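Local coordinates for protein putative fimbriae assembly chaperone (Salmonella typhimurium, PDB 2CO7) that acts as a periplasmic folding chaperone (SafB) that probably keeps fimbrial subunits ready for assembly into Saf fimbriae, at residues 26-31 with 75-80; 58-63 with 79-84; 144-149 with 158-163; 167-172 with 202-207. One frame throughout, in Å; residues are numbered along the deposited sequence.

Interaction 1. Residues 26-31 with 75-80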
loop_
_atom_site.group_PDB
_atom_site.type_symbol
_atom_site.label_atom_id
_atom_site.label_comp_id
_atom_site.label_asym_id
_atom_site.label_seq_id
_atom_site.Cartn_x
_atom_site.Cartn_y
_atom_site.Cartn_z
ATOM N N GLY B 26 23.456 4.544 12.731
ATOM C CA GLY B 26 24.217 5.561 13.475
ATOM C C GLY B 26 23.559 6.932 13.610
ATOM O O GLY B 26 23.957 7.751 14.458
ATOM N N THR B 27 22.539 7.181 12.809
ATOM C CA THR B 27 21.877 8.497 12.780
ATOM C C THR B 27 20.960 8.798 13.975
ATOM O O THR B 27 20.620 7.897 14.745
ATOM C CB THR B 27 21.082 8.683 11.483
ATOM O OG1 THR B 27 19.912 7.860 11.525
ATOM C CG2 THR B 27 21.995 8.388 10.256
ATOM N N ALA B 28 20.590 10.061 14.124
ATOM C CA ALA B 28 19.747 10.502 15.251
ATOM C C ALA B 28 18.270 10.276 14.890
ATOM O O ALA B 28 17.375 10.341 15.730
ATOM C CB ALA B 28 19.997 11.942 15.557
ATOM N N GLY B 29 18.022 10.068 13.613
ATOM C CA GLY B 29 16.652 9.858 13.149
ATOM C C GLY B 29 16.498 10.191 11.672
ATOM O O GLY B 29 17.428 10.717 11.036
ATOM N N ALA B 30 15.294 9.944 11.157
ATOM C CA ALA B 30 14.997 10.144 9.749
ATOM C C ALA B 30 13.808 11.100 9.630
ATOM O O ALA B 30 13.134 11.440 10.627
ATOM C CB ALA B 30 14.689 8.833 9.111
ATOM N N THR B 31 13.547 11.558 8.417
ATOM C CA THR B 31 12.403 12.449 8.221
ATOM C C THR B 31 11.625 12.023 7.020
ATOM O O THR B 31 12.149 11.342 6.122
ATOM C CB THR B 31 12.782 13.961 8.060
ATOM O OG1 THR B 31 13.680 14.132 6.948
ATOM C CG2 THR B 31 13.405 14.542 9.346
ATOM N N GLN B 75 6.903 18.112 8.049
ATOM C CA GLN B 75 7.864 17.025 8.165
ATOM C C GLN B 75 7.522 16.158 9.357
ATOM O O GLN B 75 7.143 16.656 10.431
ATOM C CB GLN B 75 9.286 17.580 8.341
ATOM C CG GLN B 75 9.762 18.490 7.240
ATOM C CD GLN B 75 10.208 17.759 5.966
ATOM O OE1 GLN B 75 10.416 18.402 4.931
ATOM N NE2 GLN B 75 10.357 16.434 6.031
ATOM N N LEU B 76 7.653 14.858 9.181
ATOM C CA LEU B 76 7.530 13.959 10.289
ATOM C C LEU B 76 8.918 13.532 10.646
ATOM O O LEU B 76 9.720 13.298 9.753
ATOM C CB LEU B 76 6.739 12.756 9.863
ATOM C CG LEU B 76 5.411 13.079 9.197
ATOM C CD1 LEU B 76 4.762 11.780 8.810
ATOM C CD2 LEU B 76 4.531 13.920 10.150
ATOM N N ARG B 77 9.201 13.423 11.938
ATOM C CA ARG B 77 10.458 12.886 12.403
ATOM C C ARG B 77 10.237 11.442 12.834
ATOM O O ARG B 77 9.330 11.162 13.616
ATOM C CB ARG B 77 10.891 13.698 13.627
ATOM C CG ARG B 77 12.027 13.088 14.433
ATOM C CD ARG B 77 13.405 13.482 13.899
ATOM N NE ARG B 77 14.377 13.478 14.992
ATOM C CZ ARG B 77 15.691 13.329 14.831
ATOM N NH1 ARG B 77 16.202 13.174 13.612
ATOM N NH2 ARG B 77 16.498 13.340 15.888
ATOM N N ILE B 78 11.108 10.544 12.395
ATOM C CA ILE B 78 11.007 9.127 12.769
ATOM C C ILE B 78 12.255 8.761 13.579
ATOM O O ILE B 78 13.349 9.012 13.121
ATOM C CB ILE B 78 10.966 8.232 11.506
ATOM C CG1 ILE B 78 9.789 8.612 10.589
ATOM C CG2 ILE B 78 10.930 6.752 11.933
ATOM C CD1 ILE B 78 9.885 8.076 9.153
ATOM N N VAL B 79 12.095 8.175 14.770
ATOM C CA VAL B 79 13.257 7.910 15.638
ATOM C C VAL B 79 13.133 6.496 16.208
ATOM O O VAL B 79 12.036 6.079 16.599
ATOM C CB VAL B 79 13.421 8.995 16.773
ATOM C CG1 VAL B 79 13.674 10.392 16.209
ATOM C CG2 VAL B 79 12.197 9.040 17.680
ATOM N N ARG B 80 14.224 5.726 16.156
ATOM C CA ARG B 80 14.254 4.430 16.839
ATOM C C ARG B 80 14.192 4.622 18.334
ATOM O O ARG B 80 14.954 5.436 18.881
ATOM C CB ARG B 80 15.521 3.645 16.493
ATOM C CG ARG B 80 15.471 2.214 17.029
ATOM C CD ARG B 80 16.751 1.381 16.735
ATOM N NE ARG B 80 17.945 1.949 17.378
ATOM C CZ ARG B 80 18.303 1.811 18.661
ATOM N NH1 ARG B 80 17.572 1.116 19.524
ATOM N NH2 ARG B 80 19.407 2.412 19.095
HETATM O O HOH W 1 19.050 12.847 11.900
HETATM O O HOH W 2 12.029 14.767 4.787
#
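The guanidinium of Arg-77 lies against the backbone of Ala-28 and Gly-29. Over one face sits the carbonyl oxygen of Ala-28, with Ala-28 O 3.1 Å from Arg-77 NH2. The angle is too poor for a hydrogen bond; the oxygen simply lies over the face of the group. Gly-29 CA approaches the group obliquely. At phi 157°, this CA comes within 3.4 Å of both Arg-77 NH1 and Ile-78 O. At the edge, in the plane, a water accepts weakly from NH1 and donates to Gly-29 O. The bend at chi2 (87°) places Arg-77 CD, which lies 3.9 Å from Ala-30 O.

The backbones pair antiparallel. Ala-30 and Ile-78 form a hydrogen-bonded pair: Ala-30 N to Ile-78 O is 2.9 Å, and Ile-78 N to Ala-30 O is 2.8 Å. Both bonds are nearly straight. At the other end, the amide of Gln-75 and the hydroxyl of Thr-31 share a second water. Gln-75 NE2 donates to it at 2.7 Å.

The contact joins the start of strand 30-35 to strand 73-80 in the N-terminal domain. Strand 59-68 flanks 73-80 on its other edge. Ile-78 and Leu-76 face inward and pack on Val-95 and Ile-97 of strand 91-100, while Ala-30 touches Val-21 and Tyr-23 of strand 20-24.

Interaction 2. Residues 58-63 with 79-84; sequences PFLVMP and VRTGGD
Arg-80 runs past Pro-58 and Phe-59 before its tip turns back to its own segment. Its CB lies 3.8 Å from Phe-59 CE1. CG is anti to the backbone N (chi1 -172°) and lies 3.5 Å from Pro-58 O. This same CG sits over one face of the Phe-59 ring, offset toward the rim. The chain stays extended through CD and then bends at chi3 (63°), which places NE. The guanidinium plane stands almost perpendicular to the phenyl ring, 88° apart. At the tip, NH1 donates to Gly-82 O at 2.7 Å; the oxygen lies in the guanidinium plane. This bond ties the arginine across the turn that follows its strand.

Three backbone bonds join the segments. Leu-60 and Val-79 exchange two, and Thr-81 N donates to Pro-58 O at 2.8 Å. Thr-81 CG2 also packs on this carbonyl. Beyond it, Pro-58 CB meets Gly-83 CA at 3.6 Å.

On the face opposite Phe-59, Leu-60 CB and Val-79 CG2 are 4.3 Å apart. Met-62 CE also approaches Val-79, but the side chain has two conformers and this contact is doubtful.

Phe-59 is buried, meets Tyr-23 edge-to-face and packs on Val-48, Leu-128 and Phe-130. The arrangement is the open end of a beta hairpin, strands 59-68 and 73-80, in the immunoglobulin-like N-terminal domain of the periplasmic pilus chaperones.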
loop_
_atom_site.group_PDB
_atom_site.type_symbol
_atom_site.label_atom_id
_atom_site.label_comp_id
_atom_site.label_asym_id
_atom_site.label_seq_id
_atom_site.Cartn_x
_atom_site.Cartn_y
_atom_site.Cartn_z
ATOM N N PRO B 58 9.866 -0.756 17.006
ATOM C CA PRO B 58 10.510 0.084 18.021
ATOM C C PRO B 58 10.844 1.455 17.435
ATOM O O PRO B 58 12.016 1.891 17.488
ATOM C CB PRO B 58 11.796 -0.696 18.334
ATOM C CG PRO B 58 12.136 -1.388 17.056
ATOM C CD PRO B 58 10.817 -1.706 16.379
ATOM N N PHE B 59 9.842 2.100 16.835
ATOM C CA PHE B 59 10.042 3.450 16.302
ATOM C C PHE B 59 8.891 4.324 16.698
ATOM O O PHE B 59 7.786 3.832 16.891
ATOM C CB PHE B 59 10.113 3.441 14.792
ATOM C CG PHE B 59 11.319 2.738 14.242
ATOM C CD1 PHE B 59 12.426 3.479 13.817
ATOM C CD2 PHE B 59 11.349 1.345 14.151
ATOM C CE1 PHE B 59 13.571 2.842 13.301
ATOM C CE2 PHE B 59 12.494 0.683 13.649
ATOM C CZ PHE B 59 13.601 1.447 13.217
ATOM N N LEU B 60 9.148 5.626 16.770
ATOM C CA LEU B 60 8.110 6.586 17.044
ATOM C C LEU B 60 8.142 7.617 15.936
ATOM O O LEU B 60 9.208 7.974 15.441
ATOM C CB LEU B 60 8.331 7.225 18.403
ATOM C CG LEU B 60 7.614 6.665 19.644
ATOM C CD1 LEU B 60 7.166 5.255 19.511
ATOM C CD2 LEU B 60 8.459 6.842 20.933
ATOM N N VAL B 61 6.960 8.035 15.505
ATOM C CA VAL B 61 6.838 9.129 14.556
ATOM C C VAL B 61 6.258 10.328 15.272
ATOM O O VAL B 61 5.278 10.212 16.025
ATOM C CB VAL B 61 5.959 8.779 13.310
ATOM C CG1 VAL B 61 5.962 9.965 12.301
ATOM C CG2 VAL B 61 6.465 7.557 12.631
ATOM N N MET B 62 6.882 11.481 15.023
ATOM C CA MET B 62 6.542 12.752 15.678
ATOM C C MET B 62 6.228 13.834 14.651
ATOM O O MET B 62 7.078 14.137 13.801
ATOM C CB MET B 62 7.721 13.269 16.511
ATOM C CG MET B 62 7.915 12.635 17.888
ATOM S SD MET B 62 9.576 12.927 18.512
ATOM C CE MET B 62 10.460 11.844 17.395
ATOM N N PRO B 63 5.041 14.463 14.739
ATOM C CA PRO B 63 3.943 14.182 15.685
ATOM C C PRO B 63 3.154 12.963 15.205
ATOM O O PRO B 63 2.974 12.821 14.004
ATOM C CB PRO B 63 3.065 15.442 15.583
ATOM C CG PRO B 63 3.283 15.955 14.174
ATOM C CD PRO B 63 4.725 15.576 13.819
ATOM N N VAL B 79 12.095 8.175 14.770
ATOM C CA VAL B 79 13.257 7.910 15.638
ATOM C C VAL B 79 13.133 6.496 16.208
ATOM O O VAL B 79 12.036 6.079 16.599
ATOM C CB VAL B 79 13.421 8.995 16.773
ATOM C CG1 VAL B 79 13.674 10.392 16.209
ATOM C CG2 VAL B 79 12.197 9.040 17.680
ATOM N N ARG B 80 14.224 5.726 16.156
ATOM C CA ARG B 80 14.254 4.430 16.839
ATOM C C ARG B 80 14.192 4.622 18.334
ATOM O O ARG B 80 14.954 5.436 18.881
ATOM C CB ARG B 80 15.521 3.645 16.493
ATOM C CG ARG B 80 15.471 2.214 17.029
ATOM C CD ARG B 80 16.751 1.381 16.735
ATOM N NE ARG B 80 17.945 1.949 17.378
ATOM C CZ ARG B 80 18.303 1.811 18.661
ATOM N NH1 ARG B 80 17.572 1.116 19.524
ATOM N NH2 ARG B 80 19.407 2.412 19.095
ATOM N N THR B 81 13.348 3.855 19.030
ATOM C CA THR B 81 13.231 4.060 20.491
ATOM C C THR B 81 13.764 2.986 21.400
ATOM O O THR B 81 13.708 3.154 22.635
ATOM C CB THR B 81 11.793 4.310 20.971
ATOM O OG1 THR B 81 11.779 4.131 22.387
ATOM C CG2 THR B 81 10.832 3.291 20.395
ATOM N N GLY B 82 14.244 1.892 20.833
ATOM C CA GLY B 82 14.806 0.771 21.605
ATOM C C GLY B 82 14.812 -0.421 20.654
ATOM O O GLY B 82 15.288 -0.309 19.527
ATOM N N GLY B 83 14.268 -1.558 21.087
ATOM C CA GLY B 83 14.177 -2.728 20.202
ATOM C C GLY B 83 15.422 -3.591 20.248
ATOM O O GLY B 83 16.448 -3.207 20.811
ATOM N N ASP B 84 15.328 -4.793 19.709
ATOM C CA ASP B 84 16.525 -5.632 19.616
ATOM C C ASP B 84 16.664 -6.120 18.182
ATOM O O ASP B 84 16.682 -7.328 17.899
ATOM C CB ASP B 84 16.510 -6.779 20.621
ATOM C CG ASP B 84 17.908 -7.400 20.845
ATOM O OD1 ASP B 84 17.973 -8.623 21.123
ATOM O OD2 ASP B 84 18.939 -6.673 20.758
#

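Interaction 3. Residues 144-149 with 158-163; sequences GNLRWV and ENPTPF
Arg-147 and Glu-158 lie side by side and point the same way from a hydrogen-bonded antiparallel pair. Their flat ends are not coplanar: the guanidinium and carboxylate planes stand 49° apart. Arg-147 NE donates to Glu-158 OE1 at 2.6 Å, meeting that oxygen on its syn side but tilted out of the carboxylate plane. NH2 adds a weak bond to the same OE1 at 3.2 Å. The pair is therefore one oxygen held by two nitrogens. A bend at chi3 (99°) sets NE off the straight line of the arginine chain. Val-149 CG2 covers the centre of one guanidinium face and also lies 3.7 Å from Glu-158 OE2.

Leu-146 crosses Asn-159 obliquely, its CD2 3.6 Å from Asn-159 OD1. Pro-160 CG rests on Asn-145 O at 3.4 Å.

Past the strand pairing, Asn-159 fixes the turn. OD1 accepts from Thr-161 OG1 in the amide plane and from Thr-161 N above it, the latter an Asx turn. Thr-161 OG1 in turn accepts from Phe-163 N, an ST turn. Asn-159 ND2 donates to Phe-163 O at 2.8 Å and also to Pro-184 O.

This joins the two strands of hairpin 147-151 and 154-159 in the C-terminal domain. The exposed side carries the ion pair, which probably adds to the strand pairing. The buried Asn-159 amide is fully engaged by the turn and Pro-184 O.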
loop_
_atom_site.group_PDB
_atom_site.type_symbol
_atom_site.label_atom_id
_atom_site.label_comp_id
_atom_site.label_asym_id
_atom_site.label_seq_id
_atom_site.Cartn_x
_atom_site.Cartn_y
_atom_site.Cartn_z
ATOM N N GLY B 144 23.698 -8.102 -8.047
ATOM C CA GLY B 144 24.202 -9.110 -8.982
ATOM C C GLY B 144 24.521 -10.436 -8.300
ATOM O O GLY B 144 24.926 -11.401 -8.966
ATOM N N ASN B 145 24.353 -10.501 -6.976
ATOM C CA ASN B 145 24.579 -11.763 -6.268
ATOM C C ASN B 145 23.347 -12.595 -6.035
ATOM O O ASN B 145 23.439 -13.667 -5.445
ATOM C CB ASN B 145 25.334 -11.535 -4.983
ATOM C CG ASN B 145 26.748 -11.111 -5.246
ATOM O OD1 ASN B 145 27.266 -11.272 -6.363
ATOM N ND2 ASN B 145 27.386 -10.569 -4.238
ATOM N N LEU B 146 22.213 -12.112 -6.545
ATOM C CA LEU B 146 20.968 -12.870 -6.513
ATOM C C LEU B 146 21.159 -14.117 -7.347
ATOM O O LEU B 146 21.805 -14.052 -8.379
ATOM C CB LEU B 146 19.804 -12.042 -7.063
ATOM C CG LEU B 146 19.482 -10.787 -6.243
ATOM C CD1 LEU B 146 18.121 -10.225 -6.611
ATOM C CD2 LEU B 146 19.532 -11.089 -4.756
ATOM N N ARG B 147 20.647 -15.248 -6.870
ATOM C CA ARG B 147 20.749 -16.525 -7.601
ATOM C C ARG B 147 19.341 -16.924 -8.034
ATOM O O ARG B 147 18.413 -16.849 -7.240
ATOM C CB ARG B 147 21.373 -17.604 -6.706
ATOM C CG ARG B 147 21.634 -18.906 -7.453
ATOM C CD ARG B 147 22.604 -19.830 -6.749
ATOM N NE ARG B 147 21.856 -20.846 -6.027
ATOM C CZ ARG B 147 21.761 -22.129 -6.356
ATOM N NH1 ARG B 147 22.407 -22.644 -7.402
ATOM N NH2 ARG B 147 21.023 -22.919 -5.590
ATOM N N TRP B 148 19.186 -17.349 -9.283
ATOM C CA TRP B 148 17.887 -17.692 -9.835
ATOM C C TRP B 148 17.881 -19.148 -10.231
ATOM O O TRP B 148 18.881 -19.698 -10.737
ATOM C CB TRP B 148 17.527 -16.775 -11.028
ATOM C CG TRP B 148 17.516 -15.273 -10.691
ATOM C CD1 TRP B 148 18.607 -14.449 -10.553
ATOM C CD2 TRP B 148 16.361 -14.444 -10.472
ATOM N NE1 TRP B 148 18.199 -13.168 -10.256
ATOM C CE2 TRP B 148 16.827 -13.134 -10.201
ATOM C CE3 TRP B 148 14.972 -14.680 -10.488
ATOM C CZ2 TRP B 148 15.959 -12.059 -9.960
ATOM C CZ3 TRP B 148 14.111 -13.612 -10.245
ATOM C CH2 TRP B 148 14.610 -12.322 -9.964
ATOM N N VAL B 149 16.757 -19.801 -9.977
ATOM C CA VAL B 149 16.596 -21.197 -10.325
ATOM C C VAL B 149 15.234 -21.277 -10.995
ATOM O O VAL B 149 14.265 -20.707 -10.495
ATOM C CB VAL B 149 16.664 -22.102 -9.066
ATOM C CG1 VAL B 149 16.597 -23.574 -9.444
ATOM C CG2 VAL B 149 17.928 -21.824 -8.275
ATOM N N GLU B 158 17.022 -16.221 -5.007
ATOM C CA GLU B 158 17.704 -16.465 -3.756
ATOM C C GLU B 158 18.554 -15.249 -3.448
ATOM O O GLU B 158 19.382 -14.843 -4.254
ATOM C CB GLU B 158 18.569 -17.734 -3.839
ATOM C CG GLU B 158 17.731 -18.896 -4.380
ATOM C CD GLU B 158 18.483 -20.179 -4.575
ATOM O OE1 GLU B 158 19.723 -20.150 -4.679
ATOM O OE2 GLU B 158 17.802 -21.215 -4.626
ATOM N N ASN B 159 18.341 -14.686 -2.267
ATOM C CA ASN B 159 19.072 -13.471 -1.850
ATOM C C ASN B 159 20.062 -13.787 -0.718
ATOM O O ASN B 159 19.675 -13.871 0.437
ATOM C CB ASN B 159 18.044 -12.384 -1.424
ATOM C CG ASN B 159 18.716 -11.115 -0.877
ATOM O OD1 ASN B 159 19.884 -10.836 -1.147
ATOM N ND2 ASN B 159 17.989 -10.377 -0.102
ATOM N N PRO B 160 21.363 -13.926 -1.040
ATOM C CA PRO B 160 22.337 -14.291 0.003
ATOM C C PRO B 160 22.927 -13.042 0.712
ATOM O O PRO B 160 23.925 -13.143 1.422
ATOM C CB PRO B 160 23.430 -14.988 -0.810
ATOM C CG PRO B 160 23.476 -14.099 -2.093
ATOM C CD PRO B 160 21.996 -13.763 -2.362
ATOM N N THR B 161 22.290 -11.888 0.535
ATOM C CA THR B 161 22.826 -10.623 1.048
ATOM C C THR B 161 22.057 -10.175 2.276
ATOM O O THR B 161 20.952 -10.664 2.501
ATOM C CB THR B 161 22.724 -9.467 -0.032
ATOM O OG1 THR B 161 21.419 -8.897 -0.047
ATOM C CG2 THR B 161 23.078 -9.971 -1.435
ATOM N N PRO B 162 22.640 -9.248 3.070
ATOM C CA PRO B 162 21.951 -8.642 4.218
ATOM C C PRO B 162 20.849 -7.639 3.919
ATOM O O PRO B 162 20.316 -7.072 4.873
ATOM C CB PRO B 162 23.081 -7.947 4.996
ATOM C CG PRO B 162 24.166 -7.710 3.960
ATOM C CD PRO B 162 24.045 -8.802 2.947
ATOM N N PHE B 163 20.463 -7.459 2.647
ATOM C CA PHE B 163 19.541 -6.384 2.270
ATOM C C PHE B 163 18.177 -6.884 1.889
ATOM O O PHE B 163 18.073 -7.945 1.289
ATOM C CB PHE B 163 20.076 -5.598 1.064
ATOM C CG PHE B 163 21.372 -4.881 1.332
ATOM C CD1 PHE B 163 22.592 -5.492 1.003
ATOM C CD2 PHE B 163 21.395 -3.656 1.972
ATOM C CE1 PHE B 163 23.798 -4.856 1.262
ATOM C CE2 PHE B 163 22.603 -2.995 2.224
ATOM C CZ PHE B 163 23.812 -3.609 1.873
#

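Interaction 4. Residues 167-172 with 202-207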
loop_
_atom_site.group_PDB
_atom_site.type_symbol
_atom_site.label_atom_id
_atom_site.label_comp_id
_atom_site.label_asym_id
_atom_site.label_seq_id
_atom_site.Cartn_x
_atom_site.Cartn_y
_atom_site.Cartn_z
ATOM N N LEU B 167 12.661 -5.645 -5.931
ATOM C CA LEU B 167 12.881 -5.843 -7.357
ATOM C C LEU B 167 11.848 -5.110 -8.214
ATOM O O LEU B 167 10.675 -5.039 -7.878
ATOM C CB LEU B 167 12.916 -7.334 -7.719
ATOM C CG LEU B 167 14.181 -8.171 -7.403
ATOM C CD1 LEU B 167 15.331 -7.457 -6.666
ATOM C CD2 LEU B 167 13.714 -9.395 -6.646
ATOM N N ALA B 168 12.327 -4.508 -9.302
ATOM C CA ALA B 168 11.441 -3.911 -10.295
ATOM C C ALA B 168 11.850 -4.370 -11.695
ATOM O O ALA B 168 12.988 -4.830 -11.905
ATOM C CB ALA B 168 11.478 -2.401 -10.183
ATOM N N SER B 169 10.913 -4.258 -12.637
ATOM C CA SER B 169 11.174 -4.479 -14.075
ATOM C C SER B 169 11.851 -5.830 -14.328
ATOM O O SER B 169 12.766 -5.925 -15.149
ATOM C CB SER B 169 12.024 -3.332 -14.638
ATOM O OG SER B 169 11.313 -2.085 -14.646
ATOM N N VAL B 170 11.420 -6.865 -13.595
ATOM C CA VAL B 170 11.888 -8.252 -13.811
ATOM C C VAL B 170 11.343 -8.907 -15.114
ATOM O O VAL B 170 10.134 -8.904 -15.351
ATOM C CB VAL B 170 11.515 -9.179 -12.605
ATOM C CG1 VAL B 170 12.087 -10.561 -12.803
ATOM C CG2 VAL B 170 11.988 -8.599 -11.271
ATOM N N THR B 171 12.223 -9.487 -15.936
ATOM C CA THR B 171 11.794 -10.243 -17.116
ATOM C C THR B 171 12.488 -11.596 -17.227
ATOM O O THR B 171 13.619 -11.755 -16.776
ATOM C CB THR B 171 12.032 -9.479 -18.456
ATOM O OG1 THR B 171 13.411 -9.063 -18.549
ATOM C CG2 THR B 171 11.095 -8.268 -18.559
ATOM N N VAL B 172 11.792 -12.565 -17.809
ATOM C CA VAL B 172 12.348 -13.890 -18.070
ATOM C C VAL B 172 12.197 -14.181 -19.561
ATOM O O VAL B 172 11.084 -14.221 -20.085
ATOM C CB VAL B 172 11.674 -14.989 -17.188
ATOM C CG1 VAL B 172 12.118 -16.384 -17.615
ATOM C CG2 VAL B 172 12.004 -14.737 -15.705
ATOM N N GLU B 202 16.337 -10.730 -16.319
ATOM C CA GLU B 202 16.804 -9.358 -16.184
ATOM C C GLU B 202 15.981 -8.690 -15.096
ATOM O O GLU B 202 14.778 -8.922 -15.001
ATOM C CB GLU B 202 16.682 -8.587 -17.507
ATOM C CG GLU B 202 17.073 -7.100 -17.384
ATOM C CD GLU B 202 16.948 -6.302 -18.683
ATOM O OE1 GLU B 202 17.076 -6.903 -19.769
ATOM O OE2 GLU B 202 16.718 -5.064 -18.618
ATOM N N TRP B 203 16.630 -7.872 -14.273
ATOM C CA TRP B 203 15.934 -7.172 -13.211
ATOM C C TRP B 203 16.621 -5.882 -12.860
ATOM O O TRP B 203 17.770 -5.651 -13.252
ATOM C CB TRP B 203 15.807 -8.050 -11.946
ATOM C CG TRP B 203 17.119 -8.374 -11.250
ATOM C CD1 TRP B 203 17.614 -7.786 -10.120
ATOM C CD2 TRP B 203 18.073 -9.377 -11.635
ATOM N NE1 TRP B 203 18.832 -8.358 -9.787
ATOM C CE2 TRP B 203 19.126 -9.345 -10.688
ATOM C CE3 TRP B 203 18.131 -10.312 -12.677
ATOM C CZ2 TRP B 203 20.243 -10.204 -10.772
ATOM C CZ3 TRP B 203 19.227 -11.154 -12.766
ATOM C CH2 TRP B 203 20.275 -11.089 -11.806
ATOM N N ARG B 204 15.886 -5.048 -12.132
ATOM C CA ARG B 204 16.421 -3.844 -11.523
ATOM C C ARG B 204 15.996 -3.861 -10.054
ATOM O O ARG B 204 15.144 -4.660 -9.657
ATOM C CB ARG B 204 15.890 -2.597 -12.221
ATOM C CG ARG B 204 16.346 -2.424 -13.673
ATOM C CD ARG B 204 15.476 -1.398 -14.343
ATOM N NE ARG B 204 15.666 -1.312 -15.787
ATOM C CZ ARG B 204 16.415 -0.394 -16.396
ATOM N NH1 ARG B 204 17.088 0.504 -15.685
ATOM N NH2 ARG B 204 16.513 -0.396 -17.728
ATOM N N VAL B 205 16.635 -3.036 -9.249
ATOM C CA VAL B 205 16.167 -2.849 -7.892
ATOM C C VAL B 205 15.740 -1.401 -7.718
ATOM O O VAL B 205 16.266 -0.512 -8.343
ATOM C CB VAL B 205 17.185 -3.277 -6.787
ATOM C CG1 VAL B 205 17.510 -4.819 -6.902
ATOM C CG2 VAL B 205 18.450 -2.438 -6.840
ATOM N N ILE B 206 14.761 -1.187 -6.856
ATOM C CA ILE B 206 14.407 0.168 -6.493
ATOM C C ILE B 206 15.475 0.598 -5.466
ATOM O O ILE B 206 15.706 -0.106 -4.464
ATOM C CB ILE B 206 13.002 0.253 -5.895
ATOM C CG1 ILE B 206 11.948 -0.327 -6.868
ATOM C CG2 ILE B 206 12.652 1.739 -5.570
ATOM C CD1 ILE B 206 10.551 -0.366 -6.232
ATOM N N THR B 207 16.160 1.703 -5.761
ATOM C CA THR B 207 17.277 2.174 -4.920
ATOM C C THR B 207 16.797 2.815 -3.624
ATOM O O THR B 207 15.587 3.038 -3.441
ATOM C CB THR B 207 18.192 3.206 -5.664
ATOM O OG1 THR B 207 17.569 4.513 -5.686
ATOM C CG2 THR B 207 18.513 2.734 -7.094
#
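Leu-167 CD1 presses on Val-205 CG1 at 3.4 Å, closer than usual van der Waals contact. This is the tight, buried side. CG of Leu-167 is anti to the carbonyl carbon, and chi2 (3°) is nearly eclipsed and places CD1 against Val-205, a strained arrangement. The same CD1 meets the Trp-203 ring obliquely, and Val-170 CG2 packs on Trp-203 CB at 3.9 Å. The Trp-203 ring also meets those of Trp-148 and Phe-216.

The other face is looser and more polar. Ala-168 CB touches Ile-206 CG1 at 3.9 Å, and Ser-169 CB meets Arg-204 CD at 4.0 Å. Thr-171 and Glu-202 lie side by side, with OG1 of the threonine 3.5 Å from Glu-202 CB. The polar ends turn to partners outside the two segments: Ser-169 OG to Glu-212, and Arg-204 NH1 to Ser-213 O.

Between these sides the backbones pair antiparallel, but the register slips. Ala-168 pairs with Arg-204 and Thr-171 with Glu-202, each through two hydrogen bonds; Ala-168 N to Arg-204 O is 2.8 Å. Ser-169 and Val-170 stand against the single Trp-203 in this beta bulge. The positive phi of Ser-169 (53°) turns the chain at the corner between strands 167-168 and 170-172.

Strand 201-205 pairs with both short strands, on either side of that corner, in the C-terminal domain. The chemistry suggests a division of labour: apolar contacts hold the inner face, backbone bonds hold the pairing before and after the bulge, and polar side chains on the partly exposed face bond to Glu-212 and Ser-213.

Interactions 1 and 2 lie in the N-terminal domain and share strand 73-80, with Val-79 and Arg-80 in both. Each pairs that strand with a different neighbour of one sheet, so together they bind three adjacent strands. Interaction 2 is largely a surface contact, and interaction 1 is partly buried and carries waters. Interactions 3 and 4 are partly buried and belong to the C-terminal half, their centres about 29 to 31 Å from those of the first two. They touch each other through Leu-146, Trp-148, Leu-167, Val-170 and Trp-203, an apolar join between their sheets. Interaction 3 has the salt bridge across its strands; interaction 4 relies on backbone bonds and close apolar packing around a bulge.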